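Local coordinates for protein dinoflagellate luciferase (Lingulodinium polyedrum, PDB 1VPR) that catalyses the oxidation of dinoflagellate luciferin by molecular oxygen with emission of blue light, this chain being the third of three homologous luciferase domains, at residues Arg104-Asn109 with Glu276-Pro281; Gly235-Glu240 with Ile261-Glu266; Arg271-Glu276 with Gln290-Gly295. All coordinates share one frame; numbering follows the deposited sequence.

Contact 1 of 3, residues Arg104-Asn109 with Glu276-Pro281; sequences RTLCFN and ERRAFP
Thr105, Leu106 and Cys107, at the start of the short helix 107-111 and the loop before it, meet Glu276 and Arg278 of strand 271-282 in a polar, largely buried contact that pins this segment to the outer face of the barrel sheet in the catalytic domain. Glu276 and Arg278, two residues apart on the strand, turn the same way and are joined by a salt bridge, Arg278 NE to Glu276 OE2 at 2.6 Å, which uses the syn lone pair of OE2. The Arg278 chain bends at chi3 (71°), and beyond the bend the far side of its guanidinium grips Thr105 end-on. Arg278 NH2 donates to Thr105 OG1 at 2.8 Å, close to the guanidinium plane. Arg278 NH1 reaches both Thr105 OG1 and Thr105 O, the latter at 3.0 Å from above the carbonyl plane. Thr105 OG1 is also hydrogen-bonded to Asp103. The other carboxylate oxygen, Glu276 OE1, accepts the backbone N-H of Cys107 on its anti side at 3.0 Å and has a second, charged partner in Arg259. Carbon and sulphur fill in around these bonds: Leu106 CD2 lies 3.5 Å from Glu276 CD, its side chain crossing that of the glutamate at about a right angle, and Cys107 SG is 3.6 Å from Glu276 CB. A leucine in place of Arg278 would probably leave Thr105 O without this donor and Glu276 OE2 without its close charged mate. With Arg278 and Arg259 both paired to it, the buried Glu276 is likely to be held as a carboxylate, a charged anchor for the segment.

Contact 2 of 3, residues Gly235-Glu240 with Ile261-Glu266; sequences GHYFYE and IGFFWE
Tyr237 and Phe263 meet almost perpendicularly, the edge of the phenylalanine turned toward the face of the tyrosine in an offset edge-to-face pair, with planes at 85° and centroids 5.7 Å apart. The leading atoms of Phe263 are CE2 and CZ. Both lie close to the phenol end of Tyr237: Phe263 CZ is 3.7 Å from Tyr237 CZ, and Phe263 CE2 comes within 3.2 Å of Tyr237 OH, which sits in the plane of the Phe263 ring. Tyr237 OH also approaches the rim of the Trp265 indole, 3.6 Å from Trp265 CD1; the indole NE1 is bonded elsewhere, to the carbonyl of Pro144. One residue along each strand, Phe238 and Phe264 form a second pair, again with steeply inclined planes (86°) but obliquely placed. Here Phe238 CZ rests at the edge of the Phe264 ring, 3.5 Å from Phe264 CE2. Glu240 adds only the methylene CG, 4.3 Å from Phe264 CE2, while its carboxylate is engaged by Arg230. These rings pack across the antiparallel barrel sheet of the calycin-superfamily catalytic domain. The two pairs lie on different faces of the sheet, Tyr237 and Phe263 with Val251 of strand 247-253, Phe264 with Ile275 of strand 271-282. The axes of segments 237-240 and 261-266 run 48° apart and come within 9.0 Å of each other, because strand 247-253 lies between them and hydrogen-bonds to both. Phe238 also stacks on Trp232, and Trp265 is packed against Cys272 of strand 271-282 and against Pro116 and Leu118 of a loop.

Contact 3 of 3, residues Arg271-Glu276 with Gln290-Gly295; sequences RCFRIE and QATEVG
An antiparallel beta hairpin, strands 271-282 and 285-294, brings Arg274 opposite Glu293 as a hydrogen-bonded pair: Arg274 N donates to Glu293 O at 3.0 Å and Glu293 N to Arg274 O at 2.8 Å. Glu276 and Ala291 form the next such pair, with the non-hydrogen-bonded pair Ile275 and Thr292 between them. The side chains of Arg274 and Glu293 run side by side and end in a salt bridge, Arg274 NH2 to Glu293 OE2 at 3.2 Å, in which NH2 comes from above the carboxylate plane. Chi2 of Glu293 (-86°) turns its CD aside, and OE2 meets NH2 of an arginine itself bent at chi3; that arginine also donates to Asp113 O and Phe111 O, and Glu293 OE1 accepts from Gly296 N. One water sits at this corner, accepting from Arg274 NE at 2.8 Å and lying within hydrogen-bonding distance of Cys272 O and Glu293 O. The hairpin is part of the antiparallel barrel sheet of this calycin-superfamily catalytic domain, flanked by strands 259-266 and 297-307. On the face opposite Arg274, Ile275 CG1, anti to its backbone N (chi1 179°), lies beside Thr292 OG1, with Ile275 CD1 3.4 Å from that oxygen, whose polar partner is His200 O. Toward the open end of the hairpin Val294 rests over one face of the Phe273 ring in a CH-pi contact, CB 4.1 Å from the centroid and offset toward the rim. Val294 CG1 touches Phe273 CE2 at 3.5 Å, while CG2 reaches the aliphatic part of Arg271, whose guanidinium is paired with Glu266.

Overall arrangement
All three contacts are built on one antiparallel sheet, at different depths. Contact 2 is core: its six touching residues are all buried, and its centre lies about 10 Å from the chain centre. It spans an intervening strand, so aromatic rings do the work; its segment 261-266 bonds through the backbone to 271-276 of contact 3. Contact 3, also largely buried, joins neighbouring strands by backbone bonds and side-chain pairs on both faces. Contact 1 lies farthest out, about 17 Å from that centre, includes the exposed Thr105 and relies on charges and hydrogen bonds. Contacts 1 and 3 share Glu276. Phe108, which makes no contact with 276-281 itself, touches both Arg274 and Gly262, bringing all three together.

Contact 1 of 3, residues Arg104-Asn109 with Glu276-Pro281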
loop_
_atom_site.group_PDB
_atom_site.type_symbol
_atom_site.label_atom_id
_atom_site.label_comp_id
_atom_site.label_asym_id
_atom_site.label_seq_id
_atom_site.Cartn_x
_atom_site.Cartn_y
_atom_site.Cartn_z
ATOM N N ARG A 104 22.895 4.373 4.295
ATOM C CA ARG A 104 22.712 5.560 5.122
ATOM C C ARG A 104 22.066 6.704 4.353
ATOM O O ARG A 104 22.110 7.850 4.791
ATOM C CB ARG A 104 24.070 6.017 5.700
ATOM C CG ARG A 104 24.806 4.944 6.526
ATOM C CD ARG A 104 23.929 4.344 7.621
ATOM N NE ARG A 104 24.598 3.219 8.274
ATOM C CZ ARG A 104 23.973 2.239 8.928
ATOM N NH1 ARG A 104 22.644 2.237 9.028
ATOM N NH2 ARG A 104 24.678 1.246 9.470
ATOM N N THR A 105 21.457 6.401 3.213
ATOM C CA THR A 105 20.815 7.450 2.417
ATOM C C THR A 105 19.300 7.425 2.558
ATOM O O THR A 105 18.600 8.059 1.772
ATOM C CB THR A 105 21.135 7.312 0.897
ATOM O OG1 THR A 105 20.534 6.111 0.404
ATOM C CG2 THR A 105 22.670 7.236 0.642
ATOM N N LEU A 106 18.789 6.705 3.551
ATOM C CA LEU A 106 17.336 6.619 3.743
ATOM C C LEU A 106 16.683 7.920 4.178
ATOM O O LEU A 106 17.312 8.761 4.825
ATOM C CB LEU A 106 16.997 5.537 4.753
ATOM C CG LEU A 106 17.247 4.144 4.225
ATOM C CD1 LEU A 106 17.184 3.187 5.396
ATOM C CD2 LEU A 106 16.203 3.797 3.172
ATOM N N CYS A 107 15.411 8.056 3.809
ATOM C CA CYS A 107 14.596 9.226 4.108
ATOM C C CYS A 107 14.517 9.489 5.595
ATOM O O CYS A 107 14.866 8.634 6.413
ATOM C CB CYS A 107 13.172 9.022 3.562
ATOM S SG CYS A 107 12.382 7.503 4.229
ATOM N N PHE A 108 14.048 10.685 5.930
ATOM C CA PHE A 108 13.883 11.129 7.322
ATOM C C PHE A 108 15.194 11.012 8.106
ATOM O O PHE A 108 15.181 10.753 9.306
ATOM C CB PHE A 108 12.790 10.313 8.026
ATOM C CG PHE A 108 11.384 10.620 7.551
ATOM C CD1 PHE A 108 10.767 9.814 6.605
ATOM C CD2 PHE A 108 10.686 11.729 8.052
ATOM C CE1 PHE A 108 9.471 10.098 6.152
ATOM C CE2 PHE A 108 9.387 12.025 7.604
ATOM C CZ PHE A 108 8.781 11.200 6.648
ATOM N N ASN A 109 16.312 11.222 7.414
ATOM C CA ASN A 109 17.638 11.109 8.025
ATOM C C ASN A 109 17.797 9.714 8.609
ATOM O O ASN A 109 18.178 9.548 9.766
ATOM C CB ASN A 109 17.816 12.168 9.113
ATOM C CG ASN A 109 17.983 13.548 8.524
ATOM O OD1 ASN A 109 18.798 13.743 7.611
ATOM N ND2 ASN A 109 17.218 14.516 9.025
ATOM N N GLU A 276 9.734 5.091 2.153
ATOM C CA GLU A 276 10.269 5.587 0.891
ATOM C C GLU A 276 10.221 4.466 -0.132
ATOM O O GLU A 276 10.213 3.268 0.233
ATOM C CB GLU A 276 11.730 6.077 1.007
ATOM C CG GLU A 276 12.785 5.020 1.343
ATOM C CD GLU A 276 14.152 5.438 0.839
ATOM O OE1 GLU A 276 14.671 6.458 1.352
ATOM O OE2 GLU A 276 14.698 4.775 -0.089
ATOM N N ARG A 277 10.143 4.852 -1.409
ATOM C CA ARG A 277 10.225 3.896 -2.515
ATOM C C ARG A 277 11.203 4.548 -3.459
ATOM O O ARG A 277 11.035 5.720 -3.788
ATOM C CB ARG A 277 8.904 3.699 -3.254
ATOM C CG ARG A 277 7.917 2.745 -2.547
ATOM C CD ARG A 277 6.521 2.825 -3.172
ATOM N NE ARG A 277 5.661 1.770 -2.632
ATOM C CZ ARG A 277 4.353 1.686 -2.857
ATOM N NH1 ARG A 277 3.758 2.593 -3.618
ATOM N NH2 ARG A 277 3.638 0.704 -2.301
ATOM N N ARG A 278 12.215 3.800 -3.894
ATOM C CA ARG A 278 13.192 4.327 -4.838
ATOM C C ARG A 278 13.437 3.310 -5.936
ATOM O O ARG A 278 13.451 2.092 -5.686
ATOM C CB ARG A 278 14.524 4.682 -4.142
ATOM C CG ARG A 278 15.351 3.524 -3.623
ATOM C CD ARG A 278 16.731 4.009 -3.136
ATOM N NE ARG A 278 16.635 4.790 -1.895
ATOM C CZ ARG A 278 17.680 5.328 -1.264
ATOM N NH1 ARG A 278 17.490 6.003 -0.145
ATOM N NH2 ARG A 278 18.916 5.198 -1.754
ATOM N N ALA A 279 13.608 3.810 -7.157
ATOM C CA ALA A 279 13.875 2.961 -8.315
ATOM C C ALA A 279 15.329 3.169 -8.727
ATOM O O ALA A 279 15.800 4.299 -8.764
ATOM C CB ALA A 279 12.957 3.341 -9.477
ATOM N N PHE A 280 16.030 2.089 -9.055
ATOM C CA PHE A 280 17.436 2.191 -9.463
ATOM C C PHE A 280 17.809 0.956 -10.282
ATOM O O PHE A 280 17.183 -0.097 -10.161
ATOM C CB PHE A 280 18.341 2.317 -8.221
ATOM C CG PHE A 280 18.098 1.253 -7.199
ATOM C CD1 PHE A 280 18.753 0.022 -7.285
ATOM C CD2 PHE A 280 17.157 1.443 -6.187
ATOM C CE1 PHE A 280 18.473 -1.005 -6.381
ATOM C CE2 PHE A 280 16.870 0.429 -5.281
ATOM C CZ PHE A 280 17.532 -0.803 -5.378
ATOM N N PRO A 281 18.836 1.066 -11.131
ATOM C CA PRO A 281 19.236 -0.076 -11.949
ATOM C C PRO A 281 20.217 -1.032 -11.270
ATOM O O PRO A 281 20.980 -0.633 -10.377
ATOM C CB PRO A 281 19.845 0.599 -13.174
ATOM C CG PRO A 281 20.586 1.754 -12.538
ATOM C CD PRO A 281 19.579 2.283 -11.513
#

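Contact 2 of 3, residues Gly235-Glu240 with Ile261-Glu266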
loop_
_atom_site.group_PDB
_atom_site.type_symbol
_atom_site.label_atom_id
_atom_site.label_comp_id
_atom_site.label_asym_id
_atom_site.label_seq_id
_atom_site.Cartn_x
_atom_site.Cartn_y
_atom_site.Cartn_z
ATOM N N GLY A 235 2.218 15.228 -2.004
ATOM C CA GLY A 235 1.860 16.168 -0.946
ATOM C C GLY A 235 0.405 16.179 -0.490
ATOM O O GLY A 235 0.048 16.959 0.416
ATOM N N HIS A 236 -0.433 15.321 -1.088
ATOM C CA HIS A 236 -1.850 15.278 -0.728
ATOM C C HIS A 236 -2.270 13.953 -0.117
ATOM O O HIS A 236 -1.838 12.893 -0.548
ATOM C CB HIS A 236 -2.705 15.598 -1.964
ATOM C CG HIS A 236 -2.541 17.008 -2.454
ATOM N ND1 HIS A 236 -3.307 18.052 -1.977
ATOM C CD2 HIS A 236 -1.665 17.554 -3.336
ATOM C CE1 HIS A 236 -2.916 19.180 -2.552
ATOM N NE2 HIS A 236 -1.922 18.904 -3.380
ATOM N N TYR A 237 -3.123 14.028 0.899
ATOM C CA TYR A 237 -3.591 12.851 1.624
ATOM C C TYR A 237 -4.517 11.933 0.840
ATOM O O TYR A 237 -5.191 12.336 -0.108
ATOM C CB TYR A 237 -4.357 13.278 2.894
ATOM C CG TYR A 237 -3.534 13.315 4.163
ATOM C CD1 TYR A 237 -2.961 14.498 4.615
ATOM C CD2 TYR A 237 -3.345 12.166 4.912
ATOM C CE1 TYR A 237 -2.222 14.529 5.789
ATOM C CE2 TYR A 237 -2.610 12.182 6.076
ATOM C CZ TYR A 237 -2.054 13.370 6.506
ATOM O OH TYR A 237 -1.328 13.374 7.655
ATOM N N PHE A 238 -4.523 10.673 1.237
ATOM C CA PHE A 238 -5.451 9.730 0.666
ATOM C C PHE A 238 -5.724 8.726 1.757
ATOM O O PHE A 238 -4.976 8.598 2.729
ATOM C CB PHE A 238 -4.963 9.107 -0.669
ATOM C CG PHE A 238 -3.687 8.316 -0.577
ATOM C CD1 PHE A 238 -3.721 6.928 -0.573
ATOM C CD2 PHE A 238 -2.454 8.960 -0.569
ATOM C CE1 PHE A 238 -2.531 6.180 -0.569
ATOM C CE2 PHE A 238 -1.273 8.236 -0.568
ATOM C CZ PHE A 238 -1.311 6.833 -0.571
ATOM N N TYR A 239 -6.825 8.027 1.607
ATOM C CA TYR A 239 -7.276 7.084 2.601
ATOM C C TYR A 239 -7.101 5.643 2.110
ATOM O O TYR A 239 -7.504 5.313 0.993
ATOM C CB TYR A 239 -8.750 7.385 2.873
ATOM C CG TYR A 239 -9.497 6.306 3.630
ATOM C CD1 TYR A 239 -8.978 5.781 4.811
ATOM C CD2 TYR A 239 -10.727 5.818 3.165
ATOM C CE1 TYR A 239 -9.657 4.798 5.531
ATOM C CE2 TYR A 239 -11.416 4.826 3.871
ATOM C CZ TYR A 239 -10.868 4.327 5.061
ATOM O OH TYR A 239 -11.542 3.391 5.816
ATOM N N GLU A 240 -6.481 4.809 2.937
ATOM C CA GLU A 240 -6.295 3.409 2.598
ATOM C C GLU A 240 -7.050 2.466 3.536
ATOM O O GLU A 240 -6.600 2.212 4.652
ATOM C CB GLU A 240 -4.811 3.028 2.632
ATOM C CG GLU A 240 -3.981 3.601 1.493
ATOM C CD GLU A 240 -4.057 2.746 0.229
ATOM O OE1 GLU A 240 -5.102 2.080 -0.005
ATOM O OE2 GLU A 240 -3.070 2.766 -0.538
ATOM N N ILE A 261 8.866 9.726 -1.026
ATOM C CA ILE A 261 8.992 9.714 0.439
ATOM C C ILE A 261 7.616 10.028 1.009
ATOM O O ILE A 261 6.948 10.975 0.584
ATOM C CB ILE A 261 10.007 10.767 0.944
ATOM C CG1 ILE A 261 11.387 10.462 0.367
ATOM C CG2 ILE A 261 10.067 10.727 2.485
ATOM C CD1 ILE A 261 12.442 11.498 0.721
ATOM N N GLY A 262 7.180 9.241 1.979
ATOM C CA GLY A 262 5.850 9.472 2.525
ATOM C C GLY A 262 5.669 8.915 3.912
ATOM O O GLY A 262 6.633 8.545 4.591
ATOM N N PHE A 263 4.433 8.850 4.350
ATOM C CA PHE A 263 4.155 8.327 5.677
ATOM C C PHE A 263 2.704 7.914 5.675
ATOM O O PHE A 263 1.927 8.388 4.833
ATOM C CB PHE A 263 4.348 9.419 6.734
ATOM C CG PHE A 263 3.418 10.565 6.573
ATOM C CD1 PHE A 263 3.695 11.585 5.651
ATOM C CD2 PHE A 263 2.235 10.620 7.308
ATOM C CE1 PHE A 263 2.807 12.633 5.474
ATOM C CE2 PHE A 263 1.333 11.673 7.127
ATOM C CZ PHE A 263 1.615 12.669 6.226
ATOM N N PHE A 264 2.337 7.041 6.613
ATOM C CA PHE A 264 0.959 6.589 6.739
ATOM C C PHE A 264 0.618 6.508 8.208
ATOM O O PHE A 264 1.329 5.865 8.960
ATOM C CB PHE A 264 0.746 5.199 6.123
ATOM C CG PHE A 264 0.844 5.179 4.636
ATOM C CD1 PHE A 264 2.071 5.082 4.012
ATOM C CD2 PHE A 264 -0.294 5.361 3.857
ATOM C CE1 PHE A 264 2.177 5.182 2.630
ATOM C CE2 PHE A 264 -0.199 5.457 2.479
ATOM C CZ PHE A 264 1.037 5.373 1.862
ATOM N N TRP A 265 -0.471 7.161 8.595
ATOM C CA TRP A 265 -0.947 7.134 9.968
ATOM C C TRP A 265 -1.884 5.954 10.098
ATOM O O TRP A 265 -2.912 5.913 9.429
ATOM C CB TRP A 265 -1.731 8.397 10.306
ATOM C CG TRP A 265 -0.882 9.569 10.673
ATOM C CD1 TRP A 265 -0.582 10.641 9.890
ATOM C CD2 TRP A 265 -0.228 9.792 11.934
ATOM N NE1 TRP A 265 0.228 11.526 10.577
ATOM C CE2 TRP A 265 0.455 11.029 11.837
ATOM C CE3 TRP A 265 -0.154 9.071 13.132
ATOM C CZ2 TRP A 265 1.200 11.561 12.898
ATOM C CZ3 TRP A 265 0.598 9.607 14.195
ATOM C CH2 TRP A 265 1.255 10.834 14.063
ATOM N N GLU A 266 -1.527 5.001 10.952
ATOM C CA GLU A 266 -2.360 3.819 11.196
ATOM C C GLU A 266 -3.238 4.270 12.364
ATOM O O GLU A 266 -2.800 4.291 13.527
ATOM C CB GLU A 266 -1.468 2.640 11.589
ATOM C CG GLU A 266 -2.192 1.327 11.866
ATOM C CD GLU A 266 -1.215 0.229 12.257
ATOM O OE1 GLU A 266 -0.639 0.338 13.366
ATOM O OE2 GLU A 266 -1.009 -0.720 11.449
#

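Contact 3 of 3, residues Arg271-Glu276 with Gln290-Gly295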
loop_
_atom_site.group_PDB
_atom_site.type_symbol
_atom_site.label_atom_id
_atom_site.label_comp_id
_atom_site.label_asym_id
_atom_site.label_seq_id
_atom_site.Cartn_x
_atom_site.Cartn_y
_atom_site.Cartn_z
ATOM N N ARG A 271 0.102 5.105 15.386
ATOM C CA ARG A 271 1.491 5.098 14.899
ATOM C C ARG A 271 1.647 5.709 13.501
ATOM O O ARG A 271 0.782 5.533 12.642
ATOM C CB ARG A 271 2.029 3.665 14.884
ATOM C CG ARG A 271 2.225 3.052 16.258
ATOM C CD ARG A 271 2.836 1.661 16.124
ATOM N NE ARG A 271 1.942 0.749 15.418
ATOM C CZ ARG A 271 2.306 -0.465 15.002
ATOM N NH1 ARG A 271 1.442 -1.252 14.362
ATOM N NH2 ARG A 271 3.546 -0.886 15.222
ATOM N N CYS A 272 2.744 6.434 13.286
ATOM C CA CYS A 272 3.027 7.057 11.989
ATOM C C CYS A 272 4.137 6.243 11.320
ATOM O O CYS A 272 5.291 6.307 11.754
ATOM C CB CYS A 272 3.514 8.508 12.185
ATOM S SG CYS A 272 3.834 9.451 10.639
ATOM N N PHE A 273 3.791 5.452 10.301
ATOM C CA PHE A 273 4.793 4.661 9.581
ATOM C C PHE A 273 5.425 5.590 8.568
ATOM O O PHE A 273 4.732 6.303 7.839
ATOM C CB PHE A 273 4.149 3.474 8.828
ATOM C CG PHE A 273 3.694 2.346 9.720
ATOM C CD1 PHE A 273 2.536 2.462 10.472
ATOM C CD2 PHE A 273 4.431 1.163 9.797
ATOM C CE1 PHE A 273 2.103 1.429 11.289
ATOM C CE2 PHE A 273 4.015 0.114 10.610
ATOM C CZ PHE A 273 2.843 0.243 11.364
ATOM N N ARG A 274 6.744 5.588 8.487
ATOM C CA ARG A 274 7.390 6.466 7.538
ATOM C C ARG A 274 7.958 5.580 6.461
ATOM O O ARG A 274 8.391 4.469 6.735
ATOM C CB ARG A 274 8.419 7.322 8.261
ATOM C CG ARG A 274 7.737 8.391 9.129
ATOM C CD ARG A 274 8.752 9.190 9.958
ATOM N NE ARG A 274 9.466 8.291 10.851
ATOM C CZ ARG A 274 10.548 8.632 11.537
ATOM N NH1 ARG A 274 11.027 9.869 11.428
ATOM N NH2 ARG A 274 11.164 7.727 12.293
ATOM N N ILE A 275 7.978 6.068 5.227
ATOM C CA ILE A 275 8.352 5.183 4.131
ATOM C C ILE A 275 8.941 5.849 2.909
ATOM O O ILE A 275 8.725 7.044 2.680
ATOM C CB ILE A 275 7.058 4.399 3.732
ATOM C CG1 ILE A 275 7.299 3.430 2.568
ATOM C CG2 ILE A 275 5.943 5.411 3.333
ATOM C CD1 ILE A 275 6.019 2.648 2.234
ATOM N N GLU A 276 9.734 5.091 2.153
ATOM C CA GLU A 276 10.269 5.587 0.891
ATOM C C GLU A 276 10.221 4.466 -0.132
ATOM O O GLU A 276 10.213 3.268 0.233
ATOM C CB GLU A 276 11.730 6.077 1.007
ATOM C CG GLU A 276 12.785 5.020 1.343
ATOM C CD GLU A 276 14.152 5.438 0.839
ATOM O OE1 GLU A 276 14.671 6.458 1.352
ATOM O OE2 GLU A 276 14.698 4.775 -0.089
ATOM N N GLN A 290 11.367 -0.630 -1.399
ATOM C CA GLN A 290 10.419 0.030 -0.507
ATOM C C GLN A 290 10.937 -0.177 0.922
ATOM O O GLN A 290 11.238 -1.301 1.315
ATOM C CB GLN A 290 9.056 -0.645 -0.665
ATOM C CG GLN A 290 7.944 -0.128 0.229
ATOM C CD GLN A 290 6.638 -0.820 -0.073
ATOM O OE1 GLN A 290 6.140 -0.769 -1.204
ATOM N NE2 GLN A 290 6.075 -1.480 0.936
ATOM N N ALA A 291 11.039 0.896 1.702
ATOM C CA ALA A 291 11.531 0.783 3.064
ATOM C C ALA A 291 10.542 1.486 3.985
ATOM O O ALA A 291 10.343 2.704 3.875
ATOM C CB ALA A 291 12.939 1.435 3.176
ATOM N N THR A 292 9.936 0.718 4.886
ATOM C CA THR A 292 8.953 1.236 5.834
ATOM C C THR A 292 9.470 1.115 7.264
ATOM O O THR A 292 9.964 0.061 7.660
ATOM C CB THR A 292 7.656 0.448 5.750
ATOM O OG1 THR A 292 7.233 0.382 4.383
ATOM C CG2 THR A 292 6.563 1.123 6.572
ATOM N N GLU A 293 9.326 2.183 8.041
ATOM C CA GLU A 293 9.831 2.179 9.415
ATOM C C GLU A 293 8.874 2.686 10.474
ATOM O O GLU A 293 8.129 3.644 10.264
ATOM C CB GLU A 293 11.122 3.012 9.501
ATOM C CG GLU A 293 11.900 2.893 10.829
ATOM C CD GLU A 293 11.437 3.848 11.934
ATOM O OE1 GLU A 293 11.999 3.754 13.056
ATOM O OE2 GLU A 293 10.534 4.690 11.691
ATOM N N VAL A 294 8.909 2.015 11.617
ATOM C CA VAL A 294 8.134 2.402 12.783
ATOM C C VAL A 294 8.838 1.828 14.022
ATOM O O VAL A 294 9.323 0.678 14.031
ATOM C CB VAL A 294 6.667 1.919 12.696
ATOM C CG1 VAL A 294 6.567 0.423 12.941
ATOM C CG2 VAL A 294 5.805 2.727 13.670
ATOM N N GLY A 295 8.938 2.668 15.044
ATOM C CA GLY A 295 9.571 2.275 16.291
ATOM C C GLY A 295 10.945 1.647 16.189
ATOM O O GLY A 295 11.231 0.727 16.952
HETATM O O HOH W 1 7.996 6.056 11.767
#